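Local coordinates for 65 kDa virulence protein (Salmonella typhimurium, PDB 2GWM) that probably transfers, through this C-terminal domain, ADP-ribose from NAD(+) to an arginine of host actin and so blocks filament assembly, at residues A[82-87]-A[118-123]; A[107-112]-A[151-156]; A[127-132]-A[195-200]; A[163-168]-A[189-194]. All coordinates share one frame; numbering follows the deposited sequence.

How the contacts relate
Contacts 1, 3 and 4 join neighbouring strands of one five-stranded mixed sheet, ordered 78-83, 122-127, 192-198, 155-164 and 103-106. Contact 2 reaches that sheet through strand 155-164 but pairs strand 110-112 with 149-151 in a second, three-stranded sheet. Contacts 1 and 4 have centres about 11 Å apart and touch through a hydrogen bond between Arg192 and Thr122. Contacts 2 and 3, about 12 Å apart, meet where Phe151 packs on Leu128 and His132. Along the chain contacts 1 and 2 alternate, and contact 4 is nested inside contact 3. Of the predicted active-site residues, Arg81 lies on strand 78-83, Ser111 on strand 110-112 and Glu148 just ahead of strand 149-151.

Contact 1: A[82-87]-A[118-123]; sequences GLKLDK and WINDTI
Asp121 turns its carboxylate onto the backbone of the 82-87 segment, where two consecutive amides meet it. Its CG lies between the backbone N and the carbonyl carbon (chi1 70°), and OD1 takes the amide of Leu85 on its syn lone pair, Leu85 N to Asp121 OD1 being 2.9 Å in a nearly straight bond. OD2 receives Asp86 N, also on the syn side but 34° out of the carboxylate plane. The hydroxyl of Thr122 donates to the same OD1 that holds Leu85 N, nearly in line with its C-O bond. Against this grip stands the carboxylate of Asp86, which crosses that of Asp121 with the planes 44° apart and brings Asp86 OD2 to 3.3 Å from Asp121 OD2. Such closeness would be unfavourable alone, but Asp86 OD1 forms a salt bridge with Arg192, which probably offsets it. Lys84 runs across Asp121 at about a right angle, touching OD2 with CG, while a water joins its NZ to that oxygen. Leu83 O lies 3.3 Å from Asn120 CB, and Asn120 OD1 accepts the amide of Asp121. Leu85 places CD1 3.7 Å from Thr122 OG1. Backbone bonds pair Leu83 and Thr122 in both directions, and Gly82 CA approaches Trp118 O at 3.3 Å. This antiparallel pairing joins edge strand 78-83, which carries the predicted active-site Arg81, to strand 122-127; Leu85 packs beyond it on helix 91-97, and strand 192-198 lies along the other side of strand 122-127.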
loop_
_atom_site.group_PDB
_atom_site.type_symbol
_atom_site.label_atom_id
_atom_site.label_comp_id
_atom_site.label_asym_id
_atom_site.label_seq_id
_atom_site.Cartn_x
_atom_site.Cartn_y
_atom_site.Cartn_z
ATOM N N GLY A 82 1.188 -4.916 8.008
ATOM C CA GLY A 82 1.487 -6.346 8.038
ATOM C C GLY A 82 1.604 -6.873 6.616
ATOM O O GLY A 82 0.731 -6.548 5.752
ATOM N N LEU A 83 2.668 -7.628 6.324
ATOM C CA LEU A 83 2.937 -8.289 5.020
ATOM C C LEU A 83 3.231 -9.777 5.200
ATOM O O LEU A 83 3.792 -10.221 6.198
ATOM C CB LEU A 83 4.163 -7.685 4.280
ATOM C CG LEU A 83 4.238 -6.287 3.713
ATOM C CD1 LEU A 83 5.542 -6.122 2.965
ATOM C CD2 LEU A 83 3.086 -6.024 2.791
ATOM N N LYS A 84 2.911 -10.569 4.190
ATOM C CA LYS A 84 3.338 -11.921 4.127
ATOM C C LYS A 84 4.515 -11.915 3.214
ATOM O O LYS A 84 4.352 -11.744 1.976
ATOM C CB LYS A 84 2.212 -12.765 3.567
ATOM C CG LYS A 84 2.455 -14.189 3.671
ATOM C CD LYS A 84 1.289 -14.979 3.129
ATOM C CE LYS A 84 1.363 -16.409 3.611
ATOM N NZ LYS A 84 2.763 -16.996 3.553
ATOM N N LEU A 85 5.718 -12.050 3.770
ATOM C CA LEU A 85 6.938 -12.135 2.972
ATOM C C LEU A 85 7.574 -13.489 2.900
ATOM O O LEU A 85 8.515 -13.653 2.130
ATOM C CB LEU A 85 8.008 -11.163 3.467
ATOM C CG LEU A 85 7.769 -9.680 3.355
ATOM C CD1 LEU A 85 9.030 -8.950 3.892
ATOM C CD2 LEU A 85 7.440 -9.281 1.922
ATOM N N ASP A 86 7.084 -14.483 3.640
ATOM C CA ASP A 86 7.745 -15.765 3.701
ATOM C C ASP A 86 7.266 -16.785 2.673
ATOM O O ASP A 86 7.612 -17.962 2.789
ATOM C CB ASP A 86 7.665 -16.340 5.121
ATOM C CG ASP A 86 8.500 -15.566 6.083
ATOM O OD1 ASP A 86 9.628 -15.265 5.746
ATOM O OD2 ASP A 86 8.054 -15.276 7.194
ATOM N N LYS A 87 6.565 -16.317 1.643
ATOM C CA LYS A 87 6.174 -17.176 0.501
ATOM C C LYS A 87 7.407 -17.482 -0.355
ATOM O O LYS A 87 8.157 -16.566 -0.692
ATOM C CB LYS A 87 5.142 -16.477 -0.376
ATOM C CG LYS A 87 3.945 -15.870 0.362
ATOM C CD LYS A 87 2.700 -15.632 -0.503
ATOM C CE LYS A 87 3.011 -14.989 -1.842
ATOM N NZ LYS A 87 1.893 -15.170 -2.840
ATOM N N TRP A 118 -2.117 -5.304 10.978
ATOM C CA TRP A 118 -2.702 -6.629 10.946
ATOM C C TRP A 118 -1.589 -7.630 10.962
ATOM O O TRP A 118 -0.667 -7.631 10.156
ATOM C CB TRP A 118 -3.598 -6.802 9.719
ATOM C CG TRP A 118 -4.883 -6.003 9.963
ATOM C CD1 TRP A 118 -5.021 -4.631 9.944
ATOM C CD2 TRP A 118 -6.135 -6.525 10.352
ATOM N NE1 TRP A 118 -6.315 -4.290 10.251
ATOM C CE2 TRP A 118 -7.017 -5.434 10.508
ATOM C CE3 TRP A 118 -6.621 -7.813 10.547
ATOM C CZ2 TRP A 118 -8.341 -5.598 10.861
ATOM C CZ3 TRP A 118 -7.940 -7.979 10.905
ATOM C CH2 TRP A 118 -8.792 -6.873 11.053
ATOM N N ILE A 119 -1.678 -8.505 11.938
ATOM C CA ILE A 119 -0.617 -9.506 12.154
ATOM C C ILE A 119 -0.396 -10.363 10.916
ATOM O O ILE A 119 -1.361 -10.765 10.234
ATOM C CB ILE A 119 -0.982 -10.340 13.346
ATOM C CG1 ILE A 119 -0.967 -9.510 14.647
ATOM C CG2 ILE A 119 -0.054 -11.596 13.449
ATOM C CD1 ILE A 119 -1.579 -10.168 15.825
ATOM N N ASN A 120 0.868 -10.574 10.591
ATOM C CA ASN A 120 1.317 -11.403 9.525
ATOM C C ASN A 120 2.758 -11.807 9.817
ATOM O O ASN A 120 3.279 -11.467 10.882
ATOM C CB ASN A 120 1.251 -10.635 8.197
ATOM C CG ASN A 120 0.886 -11.487 7.035
ATOM O OD1 ASN A 120 1.351 -12.635 6.895
ATOM N ND2 ASN A 120 0.016 -10.922 6.129
ATOM N N ASP A 121 3.401 -12.524 8.907
ATOM C CA ASP A 121 4.787 -12.925 9.190
ATOM C C ASP A 121 5.748 -11.754 9.380
ATOM O O ASP A 121 6.725 -11.853 10.117
ATOM C CB ASP A 121 5.326 -14.009 8.241
ATOM C CG ASP A 121 5.573 -13.569 6.777
ATOM O OD1 ASP A 121 6.159 -12.488 6.567
ATOM O OD2 ASP A 121 5.199 -14.368 5.838
ATOM N N THR A 122 5.441 -10.640 8.749
ATOM C CA THR A 122 6.251 -9.447 8.803
ATOM C C THR A 122 5.407 -8.253 9.226
ATOM O O THR A 122 4.337 -7.999 8.639
ATOM C CB THR A 122 6.866 -9.186 7.422
ATOM O OG1 THR A 122 7.635 -10.291 7.030
ATOM C CG2 THR A 122 7.701 -7.955 7.429
ATOM N N ILE A 123 5.858 -7.493 10.199
ATOM C CA ILE A 123 5.262 -6.244 10.565
ATOM C C ILE A 123 6.219 -5.155 10.166
ATOM O O ILE A 123 7.386 -5.126 10.554
ATOM C CB ILE A 123 5.021 -6.112 12.091
ATOM C CG1 ILE A 123 4.247 -7.300 12.661
ATOM C CG2 ILE A 123 4.304 -4.814 12.437
ATOM C CD1 ILE A 123 2.975 -7.609 11.973
HETATM O O HOH W 1 -1.786 -4.190 8.222
HETATM O O HOH W 2 -1.561 -8.343 7.347
HETATM O O HOH W 3 3.530 -16.352 5.992
#

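Contact 2: A[107-112]-A[151-156]; sequences KAFMST and FPPNTK
Met110 folds its terminal methyl over the ring of Phe151: CE stands 3.5 Å above the plane, displaced toward the rim, with Phe151 CD2 the nearest ring atom. The two side chains lie side by side and point the same way, and the bend at chi3 (78°) brings CE onto the face, while the sulfur makes an oblique Met-aromatic contact. Thr155 CG2 reaches Met110 CE at 3.9 Å. A second apolar pair forms at Phe109, where Pro153 CD sits over the centre of the ring, 3.6 Å from the centroid, in a CH-pi contact; Pro152 CA approaches this ring obliquely. Between the two pairs, Met110 and Phe151 form an antiparallel hydrogen-bonded pair, Met110 N to Phe151 O and Phe151 N to Met110 O both measuring 2.9 Å. At the rim of the Phe151 ring, near its plane, lies Thr112 OG1, whose hydrogen-bonding partner is Met149 O. Further out the contact becomes polar. Pro153 CA points its hydrogen at Ala108 O, and one water accepts from Thr155 N close to Ala108 O and Pro152 O. Another water donates to both Lys107 O and Asn154 OD1. Asn154 and Thr155 face Asp106 in a G1 beta bulge. Apolar side chains thus lie around the backbone-bonded pair Met110-Phe151, and water-bridged polar groups at the end with Lys107 and Asn154. The contact joins the 151-156 segment to strand 110-112, on which the predicted active-site Ser111 bonds through OG to Glu148 and through O to Arg81, the other two predicted residues.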
loop_
_atom_site.group_PDB
_atom_site.type_symbol
_atom_site.label_atom_id
_atom_site.label_comp_id
_atom_site.label_asym_id
_atom_site.label_seq_id
_atom_site.Cartn_x
_atom_site.Cartn_y
_atom_site.Cartn_z
ATOM N N LYS A 107 6.257 0.216 -6.349
ATOM C CA LYS A 107 5.658 0.695 -7.599
ATOM C C LYS A 107 4.155 0.916 -7.590
ATOM O O LYS A 107 3.631 1.575 -8.465
ATOM C CB LYS A 107 6.007 -0.259 -8.720
ATOM C CG LYS A 107 7.525 -0.217 -9.023
ATOM C CD LYS A 107 7.827 -1.034 -10.246
ATOM C CE LYS A 107 9.328 -1.205 -10.426
ATOM N NZ LYS A 107 10.065 0.042 -10.922
ATOM N N ALA A 108 3.492 0.328 -6.643
ATOM C CA ALA A 108 2.061 0.348 -6.515
ATOM C C ALA A 108 1.642 1.466 -5.542
ATOM O O ALA A 108 2.462 2.028 -4.802
ATOM C CB ALA A 108 1.594 -1.012 -5.983
ATOM N N PHE A 109 0.332 1.696 -5.436
ATOM C CA PHE A 109 -0.184 2.453 -4.306
ATOM C C PHE A 109 0.171 1.637 -3.052
ATOM O O PHE A 109 0.121 0.411 -3.087
ATOM C CB PHE A 109 -1.664 2.654 -4.433
ATOM C CG PHE A 109 -2.077 3.669 -5.474
ATOM C CD1 PHE A 109 -2.297 4.968 -5.116
ATOM C CD2 PHE A 109 -2.210 3.328 -6.788
ATOM C CE1 PHE A 109 -2.707 5.896 -6.049
ATOM C CE2 PHE A 109 -2.591 4.259 -7.739
ATOM C CZ PHE A 109 -2.772 5.528 -7.371
ATOM N N MET A 110 0.534 2.315 -2.000
ATOM C CA MET A 110 0.987 1.644 -0.751
ATOM C C MET A 110 0.002 1.951 0.373
ATOM O O MET A 110 -0.174 3.088 0.746
ATOM C CB MET A 110 2.401 2.054 -0.368
ATOM C CG MET A 110 2.927 1.242 0.849
ATOM S SD MET A 110 4.577 1.826 1.306
ATOM C CE MET A 110 4.286 3.306 2.173
ATOM N N SER A 111 -0.690 0.919 0.863
ATOM C CA SER A 111 -1.656 1.076 1.924
ATOM C C SER A 111 -1.031 0.773 3.293
ATOM O O SER A 111 -0.323 -0.217 3.436
ATOM C CB SER A 111 -2.803 0.107 1.699
ATOM O OG SER A 111 -3.742 0.196 2.723
ATOM N N THR A 112 -1.329 1.625 4.246
ATOM C CA THR A 112 -0.781 1.530 5.612
ATOM C C THR A 112 -1.874 1.975 6.595
ATOM O O THR A 112 -2.887 2.505 6.186
ATOM C CB THR A 112 0.441 2.453 5.814
ATOM O OG1 THR A 112 0.046 3.832 5.847
ATOM C CG2 THR A 112 1.497 2.219 4.785
ATOM N N PHE A 151 -0.531 5.850 0.099
ATOM C CA PHE A 151 0.529 6.517 -0.603
ATOM C C PHE A 151 0.403 6.247 -2.087
ATOM O O PHE A 151 0.062 5.158 -2.488
ATOM C CB PHE A 151 1.886 5.959 -0.116
ATOM C CG PHE A 151 2.249 6.341 1.307
ATOM C CD1 PHE A 151 3.082 7.387 1.578
ATOM C CD2 PHE A 151 1.686 5.666 2.364
ATOM C CE1 PHE A 151 3.412 7.738 2.880
ATOM C CE2 PHE A 151 1.981 6.014 3.631
ATOM C CZ PHE A 151 2.835 7.042 3.890
ATOM N N PRO A 152 0.722 7.252 -2.901
ATOM C CA PRO A 152 0.707 7.006 -4.341
ATOM C C PRO A 152 1.862 6.168 -4.776
ATOM O O PRO A 152 2.777 5.878 -3.989
ATOM C CB PRO A 152 0.823 8.417 -4.931
ATOM C CG PRO A 152 1.652 9.158 -3.932
ATOM C CD PRO A 152 1.161 8.598 -2.585
ATOM N N PRO A 153 1.850 5.736 -6.035
ATOM C CA PRO A 153 2.931 4.900 -6.571
ATOM C C PRO A 153 4.318 5.504 -6.422
ATOM O O PRO A 153 4.473 6.722 -6.466
ATOM C CB PRO A 153 2.560 4.762 -8.053
ATOM C CG PRO A 153 1.142 4.911 -8.073
ATOM C CD PRO A 153 0.813 5.959 -7.056
ATOM N N ASN A 154 5.322 4.611 -6.268
ATOM C CA ASN A 154 6.735 4.916 -6.248
ATOM C C ASN A 154 7.208 5.503 -4.928
ATOM O O ASN A 154 8.169 6.258 -4.912
ATOM C CB ASN A 154 7.186 5.782 -7.409
ATOM C CG ASN A 154 6.745 5.220 -8.711
ATOM O OD1 ASN A 154 6.904 4.025 -8.948
ATOM N ND2 ASN A 154 6.161 6.087 -9.566
ATOM N N THR A 155 6.581 5.099 -3.827
ATOM C CA THR A 155 7.159 5.430 -2.507
ATOM C C THR A 155 8.527 4.799 -2.361
ATOM O O THR A 155 8.706 3.629 -2.643
ATOM C CB THR A 155 6.263 4.938 -1.369
ATOM O OG1 THR A 155 4.902 5.385 -1.517
ATOM C CG2 THR A 155 6.758 5.431 -0.048
ATOM N N LYS A 156 9.491 5.596 -1.917
ATOM C CA LYS A 156 10.828 5.125 -1.629
ATOM C C LYS A 156 10.979 4.956 -0.109
ATOM O O LYS A 156 10.683 5.851 0.655
ATOM C CB LYS A 156 11.850 6.125 -2.089
ATOM C CG LYS A 156 13.233 5.602 -2.228
ATOM C CD LYS A 156 14.147 6.676 -2.757
ATOM C CE LYS A 156 13.995 6.964 -4.238
ATOM N NZ LYS A 156 14.915 8.122 -4.698
HETATM O O HOH W 4 4.831 2.903 -10.424
HETATM O O HOH W 5 9.113 3.172 -10.325
HETATM O O HOH W 6 4.083 3.542 -3.363
#

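Contact 3: A[127-132]-A[195-200]; sequences YLEKGH and NMRVLN
Arg197 sets out with CG anti to its backbone N (chi1 -176°) and bends at chi3 (-51°), which sets NE; beyond it the guanidinium has Tyr127 CB over one face, Tyr127 CB to Arg197 NH1 being 3.4 Å. The tyrosine ring and the guanidinium are almost parallel, 7° apart, although NH2 meets the ring obliquely. Glu129 bends at chi2 and offers OE2 to the edge of the guanidinium: Arg197 NH1 to Glu129 OE2 is 2.9 Å, a salt bridge whose hydrogen bond is weak, with the two planes strongly inclined. Both groups have further partners, Arg77 for Glu129 OE1 and Glu160 for Arg197 NE. The backbones pair in parallel: Tyr127 N donates to Met196 O at 2.8 Å, and Val198 N to Tyr127 O at 2.9 Å. Past this pairing a water takes the amide of Glu129 and donates to Val198 O. On the other face Leu128 and Val198 lie side by side, Leu128 CD2 3.5 Å from Val198 CG2. Residues 129-132 form a type II turn beside the C-terminal Asn200. Strands 122-127 and 192-198 are the parallel neighbours of the mixed sheet. Chemically, an apolar face is set against a charged one on which Arg77, Glu129, Arg197 and Glu160 alternate in sign, so each side-chain charge would be partly balanced by its neighbours.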
loop_
_atom_site.group_PDB
_atom_site.type_symbol
_atom_site.label_atom_id
_atom_site.label_comp_id
_atom_site.label_asym_id
_atom_site.label_seq_id
_atom_site.Cartn_x
_atom_site.Cartn_y
_atom_site.Cartn_z
ATOM N N TYR A 127 8.441 4.788 9.487
ATOM C CA TYR A 127 8.573 6.158 9.918
ATOM C C TYR A 127 8.403 7.118 8.762
ATOM O O TYR A 127 8.880 6.869 7.664
ATOM C CB TYR A 127 9.918 6.381 10.574
ATOM C CG TYR A 127 10.012 5.598 11.893
ATOM C CD1 TYR A 127 9.252 5.982 12.990
ATOM C CD2 TYR A 127 10.785 4.439 12.003
ATOM C CE1 TYR A 127 9.343 5.321 14.191
ATOM C CE2 TYR A 127 10.850 3.731 13.187
ATOM C CZ TYR A 127 10.106 4.158 14.290
ATOM O OH TYR A 127 10.205 3.432 15.475
ATOM N N LEU A 128 7.804 8.250 9.050
ATOM C CA LEU A 128 7.503 9.259 8.057
ATOM C C LEU A 128 8.090 10.561 8.449
ATOM O O LEU A 128 8.096 10.881 9.614
ATOM C CB LEU A 128 5.985 9.469 7.965
ATOM C CG LEU A 128 5.201 8.202 7.632
ATOM C CD1 LEU A 128 3.716 8.548 7.606
ATOM C CD2 LEU A 128 5.626 7.521 6.320
ATOM N N GLU A 129 8.627 11.301 7.489
ATOM C CA GLU A 129 9.070 12.673 7.724
ATOM C C GLU A 129 8.047 13.655 7.194
ATOM O O GLU A 129 7.226 13.308 6.357
ATOM C CB GLU A 129 10.418 12.928 7.042
ATOM C CG GLU A 129 11.579 12.167 7.599
ATOM C CD GLU A 129 11.702 12.323 9.087
ATOM O OE1 GLU A 129 11.740 13.512 9.529
ATOM O OE2 GLU A 129 11.754 11.291 9.810
ATOM N N LYS A 130 8.093 14.882 7.690
ATOM C CA LYS A 130 7.062 15.883 7.374
ATOM C C LYS A 130 7.040 16.117 5.898
ATOM O O LYS A 130 8.073 16.150 5.286
ATOM C CB LYS A 130 7.361 17.188 8.068
ATOM C CG LYS A 130 7.096 17.227 9.531
ATOM C CD LYS A 130 7.551 18.602 10.032
ATOM C CE LYS A 130 7.796 18.708 11.521
ATOM N NZ LYS A 130 8.296 20.060 11.879
ATOM N N GLY A 131 5.854 16.200 5.310
ATOM C CA GLY A 131 5.709 16.542 3.883
ATOM C C GLY A 131 5.600 15.347 2.964
ATOM O O GLY A 131 5.622 15.473 1.729
ATOM N N HIS A 132 5.519 14.161 3.572
ATOM C CA HIS A 132 5.401 12.921 2.819
ATOM C C HIS A 132 4.063 12.903 2.047
ATOM O O HIS A 132 3.174 13.687 2.351
ATOM C CB HIS A 132 5.477 11.734 3.770
ATOM C CG HIS A 132 4.326 11.673 4.722
ATOM N ND1 HIS A 132 3.113 11.138 4.366
ATOM C CD2 HIS A 132 4.181 12.123 5.993
ATOM C CE1 HIS A 132 2.275 11.238 5.380
ATOM N NE2 HIS A 132 2.901 11.818 6.390
ATOM N N ASN A 195 11.823 -2.163 10.557
ATOM C CA ASN A 195 11.769 -0.718 10.797
ATOM C C ASN A 195 12.268 -0.044 9.528
ATOM O O ASN A 195 13.407 -0.253 9.106
ATOM C CB ASN A 195 12.623 -0.339 12.009
ATOM C CG ASN A 195 12.160 -1.001 13.261
ATOM O OD1 ASN A 195 12.928 -1.787 13.918
ATOM N ND2 ASN A 195 10.961 -0.661 13.662
ATOM N N MET A 196 11.415 0.782 8.959
ATOM C CA MET A 196 11.625 1.420 7.659
ATOM C C MET A 196 11.394 2.898 7.774
ATOM O O MET A 196 10.736 3.366 8.700
ATOM C CB MET A 196 10.568 0.951 6.623
ATOM C CG MET A 196 10.502 -0.450 6.433
ATOM S SD MET A 196 9.392 -0.786 5.106
ATOM C CE MET A 196 10.206 -2.131 4.403
ATOM N N ARG A 197 11.840 3.650 6.750
ATOM C CA ARG A 197 11.602 5.078 6.707
ATOM C C ARG A 197 11.269 5.493 5.291
ATOM O O ARG A 197 11.988 5.107 4.362
ATOM C CB ARG A 197 12.827 5.850 7.177
ATOM C CG ARG A 197 12.630 7.335 7.264
ATOM C CD ARG A 197 13.800 8.052 7.971
ATOM N NE ARG A 197 14.094 7.435 9.230
ATOM C CZ ARG A 197 13.449 7.639 10.364
ATOM N NH1 ARG A 197 12.515 8.566 10.472
ATOM N NH2 ARG A 197 13.747 6.846 11.378
ATOM N N VAL A 198 10.177 6.227 5.117
ATOM C CA VAL A 198 9.875 6.793 3.775
ATOM C C VAL A 198 10.841 7.938 3.494
ATOM O O VAL A 198 11.029 8.796 4.343
ATOM C CB VAL A 198 8.407 7.229 3.679
ATOM C CG1 VAL A 198 8.162 7.987 2.356
ATOM C CG2 VAL A 198 7.491 6.037 3.740
ATOM N N LEU A 199 11.512 7.923 2.331
ATOM C CA LEU A 199 12.343 9.021 1.876
ATOM C C LEU A 199 11.552 9.950 0.980
ATOM O O LEU A 199 11.174 9.537 -0.101
ATOM C CB LEU A 199 13.592 8.498 1.127
ATOM C CG LEU A 199 14.420 7.469 1.892
ATOM C CD1 LEU A 199 15.554 6.826 1.069
ATOM C CD2 LEU A 199 15.035 8.123 3.117
ATOM N N ASN A 200 11.264 11.156 1.452
ATOM C CA ASN A 200 10.529 12.181 0.661
ATOM C C ASN A 200 11.378 12.775 -0.437
ATOM O O ASN A 200 12.574 12.867 -0.257
ATOM C CB ASN A 200 10.114 13.327 1.557
ATOM C CG ASN A 200 9.139 12.923 2.617
ATOM O OD1 ASN A 200 8.972 13.689 3.596
ATOM N ND2 ASN A 200 8.507 11.748 2.484
ATOM O OXT ASN A 200 10.863 13.250 -1.483
HETATM O O HOH W 7 8.844 10.386 4.914
#

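Contact 4: A[163-168]-A[189-194]; sequences VNCGSQ and RIKRII
Val163 and Ile193 exchange two backbone hydrogen bonds, Val163 N to Ile193 O at 2.8 Å and Ile193 N to Val163 O at 2.9 Å, both nearly straight. A third runs from Cys165 N to Lys191 O, 2.9 Å long, with the donor 43° out of the carbonyl plane. Weaker CA-H contacts fill the steps between: Arg192 CA approaches Val163 O at 3.3 Å, and Asn164 CA approaches Lys191 O. Beyond them Cys165 CB comes to 3.4 Å from Ile190 O, a van der Waals approach. Together they make an antiparallel pairing of strands 155-164 and 192-198, inner members of the mixed sheet of the ADP-ribosyltransferase fold; helix 168-175, whose N-cap is Ser167, lies in the connection between them. Apolar contact across the pairing is modest. Val163 CB and Ile193 CB, on one face, are 4.3 Å apart, and helix 168-175 touches the valine. Polar side chains occupy the face of Asn164 and Arg192, which lie side by side and point the same way, with amide and guanidinium planes 83° apart. They are joined through a water that donates to Asn164 OD1 at 2.6 Å and accepts from Arg192 NE, lying in plane at the guanidinium edge. The arginine chain bends at chi3, which carries NE to this water. Lys191 CG lies over one face of the guanidinium, toward its rim, and Arg192 NH1 is hydrogen-bonded to Thr122 OG1.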
loop_
_atom_site.group_PDB
_atom_site.type_symbol
_atom_site.label_atom_id
_atom_site.label_comp_id
_atom_site.label_asym_id
_atom_site.label_seq_id
_atom_site.Cartn_x
_atom_site.Cartn_y
_atom_site.Cartn_z
ATOM N N VAL A 163 14.233 -6.881 13.078
ATOM C CA VAL A 163 14.211 -7.485 14.403
ATOM C C VAL A 163 13.485 -8.789 14.258
ATOM O O VAL A 163 12.252 -8.786 14.116
ATOM C CB VAL A 163 13.428 -6.572 15.370
ATOM C CG1 VAL A 163 13.607 -7.003 16.721
ATOM C CG2 VAL A 163 13.919 -5.068 15.190
ATOM N N ASN A 164 14.228 -9.916 14.306
ATOM C CA ASN A 164 13.655 -11.239 14.228
ATOM C C ASN A 164 12.993 -11.670 15.513
ATOM O O ASN A 164 13.364 -11.256 16.620
ATOM C CB ASN A 164 14.700 -12.229 13.821
ATOM C CG ASN A 164 15.185 -12.009 12.422
ATOM O OD1 ASN A 164 14.484 -11.519 11.581
ATOM N ND2 ASN A 164 16.385 -12.464 12.151
ATOM N N CYS A 165 12.000 -12.533 15.364
ATOM C CA CYS A 165 11.331 -13.099 16.475
ATOM C C CYS A 165 12.299 -13.800 17.460
ATOM O O CYS A 165 13.362 -14.268 17.043
ATOM C CB CYS A 165 10.181 -14.021 16.035
ATOM S SG CYS A 165 10.631 -15.382 15.016
ATOM N N GLY A 166 11.900 -13.866 18.726
ATOM C CA GLY A 166 12.543 -14.721 19.689
ATOM C C GLY A 166 13.657 -14.071 20.484
ATOM O O GLY A 166 14.596 -14.790 20.883
ATOM N N SER A 167 13.549 -12.794 20.771
ATOM C CA SER A 167 14.431 -12.093 21.712
ATOM C C SER A 167 13.626 -11.089 22.521
ATOM O O SER A 167 12.479 -10.787 22.212
ATOM C CB SER A 167 15.496 -11.340 20.991
ATOM O OG SER A 167 14.929 -10.263 20.289
ATOM N N GLN A 168 14.205 -10.604 23.606
ATOM C CA GLN A 168 13.567 -9.548 24.352
ATOM C C GLN A 168 13.476 -8.272 23.537
ATOM O O GLN A 168 12.545 -7.510 23.678
ATOM C CB GLN A 168 14.282 -9.283 25.713
ATOM C CG GLN A 168 13.553 -8.311 26.609
ATOM C CD GLN A 168 12.116 -8.662 26.866
ATOM O OE1 GLN A 168 11.774 -9.832 26.949
ATOM N NE2 GLN A 168 11.293 -7.636 27.133
ATOM N N ARG A 189 2.624 -15.944 15.116
ATOM C CA ARG A 189 2.847 -16.025 13.666
ATOM C C ARG A 189 3.932 -15.078 13.159
ATOM O O ARG A 189 4.423 -15.235 12.062
ATOM C CB ARG A 189 1.574 -15.609 12.906
ATOM C CG ARG A 189 0.408 -16.542 13.142
ATOM C CD ARG A 189 -0.936 -16.000 12.522
ATOM N NE ARG A 189 -0.729 -15.696 11.118
ATOM C CZ ARG A 189 -1.228 -14.661 10.425
ATOM N NH1 ARG A 189 -2.013 -13.723 10.965
ATOM N NH2 ARG A 189 -0.906 -14.569 9.132
ATOM N N ILE A 190 4.328 -14.108 13.972
ATOM C CA ILE A 190 5.212 -13.064 13.513
ATOM C C ILE A 190 6.636 -13.529 13.488
ATOM O O ILE A 190 7.150 -13.999 14.533
ATOM C CB ILE A 190 5.071 -11.771 14.347
ATOM C CG1 ILE A 190 3.613 -11.271 14.310
ATOM C CG2 ILE A 190 6.026 -10.687 13.899
ATOM C CD1 ILE A 190 3.360 -10.196 15.299
ATOM N N LYS A 191 7.285 -13.343 12.341
ATOM C CA LYS A 191 8.658 -13.724 12.177
ATOM C C LYS A 191 9.634 -12.573 12.335
ATOM O O LYS A 191 10.761 -12.732 12.802
ATOM C CB LYS A 191 8.864 -14.347 10.808
ATOM C CG LYS A 191 10.238 -14.931 10.598
ATOM C CD LYS A 191 10.074 -16.233 9.793
ATOM C CE LYS A 191 11.278 -17.117 9.899
ATOM N NZ LYS A 191 12.377 -16.590 9.060
ATOM N N ARG A 192 9.195 -11.367 12.007
ATOM C CA ARG A 192 10.078 -10.232 12.031
ATOM C C ARG A 192 9.307 -8.934 12.042
ATOM O O ARG A 192 8.153 -8.843 11.588
ATOM C CB ARG A 192 11.006 -10.283 10.826
ATOM C CG ARG A 192 10.220 -9.987 9.551
ATOM C CD ARG A 192 11.078 -10.154 8.315
ATOM N NE ARG A 192 11.577 -11.508 8.054
ATOM C CZ ARG A 192 10.862 -12.508 7.545
ATOM N NH1 ARG A 192 9.568 -12.340 7.318
ATOM N NH2 ARG A 192 11.427 -13.709 7.306
ATOM N N ILE A 193 9.958 -7.936 12.593
ATOM C CA ILE A 193 9.635 -6.536 12.435
ATOM C C ILE A 193 10.687 -5.917 11.575
ATOM O O ILE A 193 11.869 -6.121 11.781
ATOM C CB ILE A 193 9.542 -5.784 13.832
ATOM C CG1 ILE A 193 8.522 -6.440 14.750
ATOM C CG2 ILE A 193 9.311 -4.261 13.637
ATOM C CD1 ILE A 193 8.759 -6.058 16.202
ATOM N N ILE A 194 10.232 -5.086 10.630
ATOM C CA ILE A 194 11.138 -4.334 9.805
ATOM C C ILE A 194 10.813 -2.890 10.065
ATOM O O ILE A 194 9.717 -2.427 9.820
ATOM C CB ILE A 194 11.028 -4.627 8.324
ATOM C CG1 ILE A 194 11.188 -6.106 8.060
ATOM C CG2 ILE A 194 12.100 -3.826 7.576
ATOM C CD1 ILE A 194 11.067 -6.490 6.601
HETATM O O HOH W 8 14.321 -11.642 8.957
#